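Local coordinates for protein putative methylthioribose-1-phosphate isomerase (Archaeoglobus fulgidus, PDB 1T5O) that probably catalyses the interconversion of 5-methylthioribose 1-phosphate and 5-methylthioribulose 1-phosphate, an isomerisation that belongs to methionine biosynthesis, at residues K13-T18 with G157-V162; E142-G147 with R172-Q177; T166-V171 with R196-E201. One frame throughout, in Å; residues are numbered along the deposited sequence.

Contact 1 (K13-T18 with G157-V162)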
loop_
_atom_site.group_PDB
_atom_site.type_symbol
_atom_site.label_atom_id
_atom_site.label_comp_id
_atom_site.label_asym_id
_atom_site.label_seq_id
_atom_site.Cartn_x
_atom_site.Cartn_y
_atom_site.Cartn_z
ATOM N N LYS A 13 18.143 18.224 22.032
ATOM C CA LYS A 13 17.619 18.633 20.730
ATOM C C LYS A 13 17.218 17.391 19.924
ATOM O O LYS A 13 17.911 16.369 19.982
ATOM C CB LYS A 13 18.671 19.414 19.947
ATOM C CG LYS A 13 19.312 20.583 20.693
ATOM C CD LYS A 13 18.341 21.744 20.907
ATOM C CE LYS A 13 19.067 22.955 21.523
ATOM N NZ LYS A 13 20.194 23.418 20.639
ATOM N N LEU A 14 16.103 17.485 19.190
ATOM C CA LEU A 14 15.605 16.389 18.341
ATOM C C LEU A 14 15.128 16.934 17.007
ATOM O O LEU A 14 14.591 18.043 16.931
ATOM C CB LEU A 14 14.357 15.704 18.904
ATOM C CG LEU A 14 13.929 15.471 20.343
ATOM C CD1 LEU A 14 12.445 15.185 20.334
ATOM C CD2 LEU A 14 14.687 14.315 20.950
ATOM N N ILE A 15 15.290 16.135 15.961
ATOM C CA ILE A 15 14.782 16.507 14.654
ATOM C C ILE A 15 13.296 16.180 14.817
ATOM O O ILE A 15 12.947 15.073 15.237
ATOM C CB ILE A 15 15.368 15.613 13.537
ATOM C CG1 ILE A 15 16.759 16.098 13.146
ATOM C CG2 ILE A 15 14.438 15.611 12.327
ATOM C CD1 ILE A 15 17.484 15.157 12.195
ATOM N N ASP A 16 12.424 17.126 14.496
ATOM C CA ASP A 16 10.978 16.899 14.634
ATOM C C ASP A 16 10.476 16.136 13.401
ATOM O O ASP A 16 10.049 16.742 12.417
ATOM C CB ASP A 16 10.232 18.235 14.733
ATOM C CG ASP A 16 8.791 18.071 15.176
ATOM O OD1 ASP A 16 8.278 16.933 15.163
ATOM O OD2 ASP A 16 8.163 19.087 15.541
ATOM N N GLN A 17 10.502 14.809 13.470
ATOM C CA GLN A 17 10.088 13.986 12.340
ATOM C C GLN A 17 8.649 14.175 11.882
ATOM O O GLN A 17 8.342 13.963 10.720
ATOM C CB GLN A 17 10.395 12.507 12.631
ATOM C CG GLN A 17 11.885 12.197 12.510
ATOM C CD GLN A 17 12.229 10.758 12.847
ATOM O OE1 GLN A 17 11.674 9.828 12.265
ATOM N NE2 GLN A 17 13.155 10.568 13.785
ATOM N N THR A 18 7.770 14.603 12.772
ATOM C CA THR A 18 6.385 14.831 12.379
ATOM C C THR A 18 6.291 15.963 11.342
ATOM O O THR A 18 5.276 16.101 10.668
ATOM C CB THR A 18 5.508 15.211 13.590
ATOM O OG1 THR A 18 5.769 16.572 13.954
ATOM C CG2 THR A 18 5.818 14.301 14.777
ATOM N N GLY A 157 16.936 4.016 8.756
ATOM C CA GLY A 157 18.002 4.945 8.451
ATOM C C GLY A 157 18.457 5.779 9.634
ATOM O O GLY A 157 18.281 5.385 10.790
ATOM N N ARG A 158 19.021 6.951 9.338
ATOM C CA ARG A 158 19.565 7.821 10.373
ATOM C C ARG A 158 18.517 8.539 11.209
ATOM O O ARG A 158 18.834 9.081 12.263
ATOM C CB ARG A 158 20.566 8.834 9.762
ATOM C CG ARG A 158 19.993 9.858 8.744
ATOM C CD ARG A 158 21.142 10.782 8.300
ATOM N NE ARG A 158 20.813 11.809 7.305
ATOM C CZ ARG A 158 20.176 12.949 7.558
ATOM N NH1 ARG A 158 19.761 13.239 8.782
ATOM N NH2 ARG A 158 19.995 13.831 6.578
ATOM N N LEU A 159 17.269 8.551 10.764
ATOM C CA LEU A 159 16.255 9.194 11.572
ATOM C C LEU A 159 15.827 8.224 12.686
ATOM O O LEU A 159 15.530 8.652 13.806
ATOM C CB LEU A 159 15.059 9.617 10.701
ATOM C CG LEU A 159 15.368 10.784 9.745
ATOM C CD1 LEU A 159 14.191 11.021 8.792
ATOM C CD2 LEU A 159 15.681 12.047 10.548
ATOM N N ALA A 160 15.868 6.920 12.376
ATOM C CA ALA A 160 15.485 5.847 13.294
ATOM C C ALA A 160 16.603 5.481 14.290
ATOM O O ALA A 160 16.397 4.694 15.230
ATOM C CB ALA A 160 15.085 4.614 12.485
ATOM N N THR A 161 17.795 6.018 14.069
ATOM C CA THR A 161 18.901 5.753 14.965
ATOM C C THR A 161 19.434 7.117 15.365
ATOM O O THR A 161 18.804 8.125 15.044
ATOM C CB THR A 161 19.983 4.910 14.264
ATOM O OG1 THR A 161 20.431 5.582 13.081
ATOM C CG2 THR A 161 19.418 3.555 13.877
ATOM N N VAL A 162 20.563 7.168 16.067
ATOM C CA VAL A 162 21.145 8.466 16.440
ATOM C C VAL A 162 21.741 9.051 15.162
ATOM O O VAL A 162 21.604 10.255 14.880
ATOM C CB VAL A 162 22.239 8.319 17.523
ATOM C CG1 VAL A 162 22.984 9.628 17.689
ATOM C CG2 VAL A 162 21.602 7.924 18.858
#
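Q17 and L159 mark the closest backbone approach, CA to CA 7.8 Å, where the end of strand 12-15 turns into a short 3-10 segment and faces the irregular loop 157-162; side chains therefore span the gap. The amide of Q17 does most of this. Its NE2 reaches the carbonyl O of L159 at 3.1 Å, but the N-H...O angle of 127° makes the hydrogen bond a weak, bent one. The same amide lies alongside the leucine, with Q17 CD and OE1 each 3.7 Å from L159 CB, the two side chains running antiparallel to one another. Q17 gets this far because CG stands opposite its own carbonyl carbon (chi1 -75°) and the chain is extended beyond CG. Its OE1 has a stronger partner in NH1 of R45, so both ends of the amide are used and its rotation is restrained. With an alanine here, the L159 carbonyl would lose its side-chain donor and the R45 guanidinium would probably be freer to turn. Beside this polar pair, the side chains of I15 and L159 lie roughly perpendicular: CD2 of L159 rests 4.0 Å from I15 CD1 and 4.2 Å from I15 CG2. The turn between the two contact residues is braced on its far side, where T18 OG1 hydrogen-bonds D16 OD1 at 2.8 Å from above the carboxylate plane, and D16 itself centres an inverse gamma turn. All three touching side chains are buried. R45 is predicted to bind substrate, so the arrangement is consistent with the second shell of a pocket formed where the N-terminal antiparallel sheet meets a loop of the Rossmann-like part, as in the MtnA isomerases.

Contact 2 (E142-G147 with R172-Q177)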
loop_
_atom_site.group_PDB
_atom_site.type_symbol
_atom_site.label_atom_id
_atom_site.label_comp_id
_atom_site.label_asym_id
_atom_site.label_seq_id
_atom_site.Cartn_x
_atom_site.Cartn_y
_atom_site.Cartn_z
ATOM N N GLU A 142 30.184 -4.661 2.092
ATOM C CA GLU A 142 30.864 -5.713 1.356
ATOM C C GLU A 142 29.885 -6.550 0.519
ATOM O O GLU A 142 30.315 -7.291 -0.383
ATOM C CB GLU A 142 31.632 -6.639 2.323
ATOM C CG GLU A 142 32.879 -5.986 2.965
ATOM C CD GLU A 142 33.788 -5.338 1.918
ATOM O OE1 GLU A 142 34.376 -6.083 1.105
ATOM O OE2 GLU A 142 33.893 -4.087 1.887
ATOM N N LEU A 143 28.585 -6.440 0.819
ATOM C CA LEU A 143 27.534 -7.177 0.082
ATOM C C LEU A 143 26.951 -6.340 -1.058
ATOM O O LEU A 143 26.057 -6.767 -1.784
ATOM C CB LEU A 143 26.385 -7.559 1.024
ATOM C CG LEU A 143 26.809 -8.362 2.241
ATOM C CD1 LEU A 143 25.608 -8.513 3.182
ATOM C CD2 LEU A 143 27.359 -9.691 1.822
ATOM N N LEU A 144 27.450 -5.131 -1.200
ATOM C CA LEU A 144 26.952 -4.256 -2.229
ATOM C C LEU A 144 28.055 -4.032 -3.268
ATOM O O LEU A 144 29.237 -3.891 -2.920
ATOM C CB LEU A 144 26.531 -2.936 -1.571
ATOM C CG LEU A 144 25.046 -2.562 -1.481
ATOM C CD1 LEU A 144 24.155 -3.773 -1.461
ATOM C CD2 LEU A 144 24.838 -1.652 -0.278
ATOM N N GLU A 145 27.655 -3.998 -4.535
ATOM C CA GLU A 145 28.570 -3.783 -5.643
ATOM C C GLU A 145 28.239 -2.477 -6.378
ATOM O O GLU A 145 27.109 -1.958 -6.335
ATOM C CB GLU A 145 28.515 -4.976 -6.613
ATOM C CG GLU A 145 29.166 -6.290 -6.073
ATOM C CD GLU A 145 28.336 -7.011 -4.986
ATOM O OE1 GLU A 145 27.168 -7.316 -5.255
ATOM O OE2 GLU A 145 28.846 -7.283 -3.870
ATOM N N ASP A 146 29.244 -1.925 -7.044
ATOM C CA ASP A 146 29.051 -0.679 -7.783
ATOM C C ASP A 146 27.893 -0.864 -8.770
ATOM O O ASP A 146 27.831 -1.873 -9.471
ATOM C CB ASP A 146 30.358 -0.324 -8.511
ATOM C CG ASP A 146 30.272 0.999 -9.262
ATOM O OD1 ASP A 146 29.820 2.017 -8.686
ATOM O OD2 ASP A 146 30.675 1.019 -10.441
ATOM N N GLY A 147 26.965 0.090 -8.804
ATOM C CA GLY A 147 25.843 -0.005 -9.728
ATOM C C GLY A 147 24.597 -0.692 -9.177
ATOM O O GLY A 147 23.537 -0.708 -9.815
ATOM N N ARG A 172 24.785 3.838 3.012
ATOM C CA ARG A 172 25.738 4.950 3.178
ATOM C C ARG A 172 27.184 4.468 3.180
ATOM O O ARG A 172 28.054 5.113 2.589
ATOM C CB ARG A 172 25.470 5.766 4.455
ATOM C CG ARG A 172 24.160 6.536 4.403
ATOM C CD ARG A 172 23.995 7.535 5.553
ATOM N NE ARG A 172 22.802 8.340 5.310
ATOM C CZ ARG A 172 21.566 7.974 5.623
ATOM N NH1 ARG A 172 21.345 6.806 6.220
ATOM N NH2 ARG A 172 20.543 8.754 5.290
ATOM N N SER A 173 27.472 3.335 3.812
ATOM C CA SER A 173 28.857 2.869 3.815
ATOM C C SER A 173 29.350 2.505 2.412
ATOM O O SER A 173 30.519 2.767 2.073
ATOM C CB SER A 173 29.032 1.674 4.753
ATOM O OG SER A 173 28.783 2.072 6.095
ATOM N N ALA A 174 28.480 1.912 1.588
ATOM C CA ALA A 174 28.903 1.561 0.243
ATOM C C ALA A 174 29.107 2.812 -0.614
ATOM O O ALA A 174 30.025 2.865 -1.441
ATOM C CB ALA A 174 27.892 0.624 -0.417
ATOM N N VAL A 175 28.242 3.803 -0.445
ATOM C CA VAL A 175 28.364 5.045 -1.205
ATOM C C VAL A 175 29.698 5.708 -0.828
ATOM O O VAL A 175 30.409 6.211 -1.689
ATOM C CB VAL A 175 27.161 5.988 -0.912
ATOM C CG1 VAL A 175 27.419 7.409 -1.447
ATOM C CG2 VAL A 175 25.905 5.418 -1.574
ATOM N N GLU A 176 30.035 5.678 0.461
ATOM C CA GLU A 176 31.280 6.242 0.956
ATOM C C GLU A 176 32.492 5.569 0.287
ATOM O O GLU A 176 33.525 6.213 0.072
ATOM C CB GLU A 176 31.341 6.069 2.470
ATOM C CG GLU A 176 32.554 6.670 3.134
ATOM C CD GLU A 176 32.385 6.786 4.640
ATOM O OE1 GLU A 176 32.036 5.782 5.292
ATOM O OE2 GLU A 176 32.605 7.887 5.174
ATOM N N GLN A 177 32.374 4.287 -0.044
ATOM C CA GLN A 177 33.461 3.572 -0.705
ATOM C C GLN A 177 33.560 3.941 -2.187
ATOM O O GLN A 177 34.424 3.430 -2.893
ATOM C CB GLN A 177 33.260 2.054 -0.616
ATOM C CG GLN A 177 33.267 1.495 0.772
ATOM C CD GLN A 177 32.952 0.012 0.774
ATOM O OE1 GLN A 177 31.890 -0.417 0.294
ATOM N NE2 GLN A 177 33.867 -0.783 1.308
#
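L144 meets the A174 methyl, CB, with its own CD2 and CB, at 3.8 and 4.0 Å; of the two terminal methyls of the leucine, CD2 does the touching. Both residues are buried, and their CA atoms, 6.6 Å apart, are the nearest pair of the two backbones; the small alanine permits that approach. The second point of contact is solvent-exposed. Q177 NE2 points at E142 OE2 across 3.4 Å, a weak hydrogen bond by its length although nearly straight, with an N-H...O angle of 162°. Carboxylate and amide planes stand 78° apart, and the one side chain is set nearly square to the other. E142 starts out away from the helix, and a bend at chi2 (-50°) brings its carboxylate back within range, whereas Q177 approaches with an extended chain. One step further out, K179 ties the two sides together: its NZ is hydrogen-bonded both to Q177 OE1 and to the backbone O of L144. The amide of Q177 is thus held at each end, loosely by E142 and more firmly by the lysine. The loop is positioned farther along by E145, in a salt bridge with K228, and by D146, whose OD1 accepts from E180 N. The contact packs the end of helix 167-176 against the loop joining helix 111-141 to strand 149-152; A141, the last residue of helix 111-141, touches both A174 and Q177, while L144 reaches down onto K228 and I230 of the central strand 228-231.

Contact 3 (T166-V171 with R196-E201)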
loop_
_atom_site.group_PDB
_atom_site.type_symbol
_atom_site.label_atom_id
_atom_site.label_comp_id
_atom_site.label_asym_id
_atom_site.label_seq_id
_atom_site.Cartn_x
_atom_site.Cartn_y
_atom_site.Cartn_z
ATOM N N THR A 166 20.709 1.657 10.065
ATOM C CA THR A 166 21.061 0.238 9.987
ATOM C C THR A 166 21.033 -0.172 8.507
ATOM O O THR A 166 22.076 -0.204 7.875
ATOM C CB THR A 166 20.090 -0.614 10.812
ATOM O OG1 THR A 166 18.745 -0.311 10.418
ATOM C CG2 THR A 166 20.260 -0.302 12.291
ATOM N N ALA A 167 19.861 -0.455 7.941
ATOM C CA ALA A 167 19.796 -0.835 6.513
ATOM C C ALA A 167 20.317 0.268 5.563
ATOM O O ALA A 167 21.042 -0.009 4.602
ATOM C CB ALA A 167 18.338 -1.224 6.129
ATOM N N LEU A 168 19.925 1.509 5.825
ATOM C CA LEU A 168 20.371 2.643 5.016
ATOM C C LEU A 168 21.822 3.004 5.400
ATOM O O LEU A 168 22.519 3.700 4.654
ATOM C CB LEU A 168 19.411 3.848 5.202
ATOM C CG LEU A 168 17.947 3.539 4.775
ATOM C CD1 LEU A 168 17.111 4.837 4.802
ATOM C CD2 LEU A 168 17.925 2.937 3.331
ATOM N N GLY A 169 22.265 2.522 6.564
ATOM C CA GLY A 169 23.637 2.750 6.985
ATOM C C GLY A 169 24.541 1.898 6.090
ATOM O O GLY A 169 25.686 2.275 5.794
ATOM N N VAL A 170 24.027 0.749 5.655
ATOM C CA VAL A 170 24.783 -0.149 4.760
ATOM C C VAL A 170 24.922 0.520 3.393
ATOM O O VAL A 170 25.961 0.420 2.726
ATOM C CB VAL A 170 24.055 -1.504 4.591
ATOM C CG1 VAL A 170 24.678 -2.307 3.436
ATOM C CG2 VAL A 170 24.143 -2.313 5.909
ATOM N N VAL A 171 23.867 1.192 2.976
ATOM C CA VAL A 171 23.883 1.930 1.727
ATOM C C VAL A 171 24.868 3.093 1.904
ATOM O O VAL A 171 25.731 3.295 1.049
ATOM C CB VAL A 171 22.484 2.486 1.361
ATOM C CG1 VAL A 171 22.590 3.440 0.180
ATOM C CG2 VAL A 171 21.542 1.339 0.982
ATOM N N ARG A 196 7.739 9.487 3.515
ATOM C CA ARG A 196 7.965 10.618 4.396
ATOM C C ARG A 196 9.387 10.747 4.944
ATOM O O ARG A 196 9.980 11.818 4.910
ATOM C CB ARG A 196 7.009 10.552 5.592
ATOM C CG ARG A 196 5.557 10.737 5.227
ATOM C CD ARG A 196 4.802 11.378 6.371
ATOM N NE ARG A 196 5.175 10.721 7.589
ATOM C CZ ARG A 196 5.723 11.305 8.649
ATOM N NH1 ARG A 196 5.970 12.614 8.692
ATOM N NH2 ARG A 196 6.090 10.537 9.648
ATOM N N LEU A 197 9.934 9.638 5.417
ATOM C CA LEU A 197 11.238 9.643 6.055
ATOM C C LEU A 197 12.403 9.123 5.216
ATOM O O LEU A 197 13.410 9.801 5.073
ATOM C CB LEU A 197 11.121 8.865 7.374
ATOM C CG LEU A 197 9.904 9.282 8.239
ATOM C CD1 LEU A 197 9.837 8.480 9.555
ATOM C CD2 LEU A 197 9.995 10.779 8.583
ATOM N N THR A 198 12.265 7.931 4.649
ATOM C CA THR A 198 13.362 7.378 3.875
ATOM C C THR A 198 13.717 8.214 2.656
ATOM O O THR A 198 14.902 8.460 2.399
ATOM C CB THR A 198 13.041 5.936 3.453
ATOM O OG1 THR A 198 13.036 5.130 4.629
ATOM C CG2 THR A 198 14.057 5.403 2.467
ATOM N N CYS A 199 12.714 8.654 1.902
ATOM C CA CYS A 199 13.015 9.451 0.732
ATOM C C CYS A 199 13.676 10.784 1.147
ATOM O O CYS A 199 14.548 11.292 0.450
ATOM C CB CYS A 199 11.754 9.698 -0.103
ATOM S SG CYS A 199 11.135 8.222 -1.013
ATOM N N TRP A 200 13.243 11.337 2.274
ATOM C CA TRP A 200 13.803 12.585 2.764
ATOM C C TRP A 200 15.284 12.452 3.125
ATOM O O TRP A 200 16.142 13.173 2.586
ATOM C CB TRP A 200 13.030 13.081 3.991
ATOM C CG TRP A 200 13.500 14.453 4.430
ATOM C CD1 TRP A 200 13.096 15.670 3.919
ATOM C CD2 TRP A 200 14.565 14.743 5.358
ATOM N NE1 TRP A 200 13.855 16.679 4.471
ATOM C CE2 TRP A 200 14.760 16.141 5.351
ATOM C CE3 TRP A 200 15.374 13.948 6.188
ATOM C CZ2 TRP A 200 15.735 16.773 6.142
ATOM C CZ3 TRP A 200 16.353 14.577 6.981
ATOM C CH2 TRP A 200 16.521 15.979 6.946
ATOM N N GLU A 201 15.604 11.521 4.017
ATOM C CA GLU A 201 17.001 11.392 4.414
ATOM C C GLU A 201 17.928 10.968 3.281
ATOM O O GLU A 201 19.104 11.333 3.292
ATOM C CB GLU A 201 17.164 10.460 5.625
ATOM C CG GLU A 201 16.835 8.978 5.382
ATOM C CD GLU A 201 17.227 8.136 6.570
ATOM O OE1 GLU A 201 18.405 7.745 6.672
ATOM O OE2 GLU A 201 16.364 7.892 7.440
#
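The carboxylate of E201 carries the methyl CD1 of L168 over one of its flat sides: CD1 is 3.7 Å from E201 CD, 3.7 Å from OE1 and 4.1 Å from OE2, near-equal spacings that place it above the group as a whole. The other flat group, the guanidinium of R196, has L197 CD2 of its own helix over one face at a height of 3.9 Å, displaced from its middle. These residues belong to the helix pair of two successive beta-alpha-beta crossovers in a Rossmann-like fold: helix 167-176 links strands 149-152 and 182-186, and helix 193-204 links 182-186 and 208-212. Within these segments the nearest CA atoms, those of L168 and T198, are 8.5 Å apart, and the leucine side chain spans the gap. No hydrogen bond crosses between the two segments.

E201 is nevertheless firmly fixed. Its CG sits between the backbone N and the carbonyl carbon (chi1 67°), an orientation that turns the extended chain toward helix 167-176. There OE1 forms a salt bridge with R172 NH2 and accepts a hydrogen bond from R158 N, and OE2 is bonded by N155 ND2. Such donors would probably favour the charged form of this buried acid. T198 OG1 in turn pairs with C154 O and N155 ND2, which links the helix to the loop bearing C154, the predicted transition-state stabiliser. On the far side of the same helix, C199 packs on P299 of the second subunit. T198 CG2 lies 3.9 Å from L168 CD1, with the hydroxyl OG1 only slightly farther from that methyl, at 4.1 Å.

From the N terminus, contact 1 closes the longest loop, bringing the end of strand 12-15 back to residues 157-162 after 138 residues that are largely helical. Contact 2 opens at 142-147, before that loop is shut, and closes at 172-177, so it crosses contact 1. Contact 3 opens at 166-171, within the span of contact 2, and closes at 196-201; these two cross as well, while contacts 1 and 3 follow in series. Contacts 2 and 3 share helix 167-176, where L144 CD2 also packs on V170 CG1 at 3.8 Å. Together they join the N-terminal sheet, the loop between helix 111-141 and strand 149-152, the loop after that strand and two helices of the Rossmann-like part.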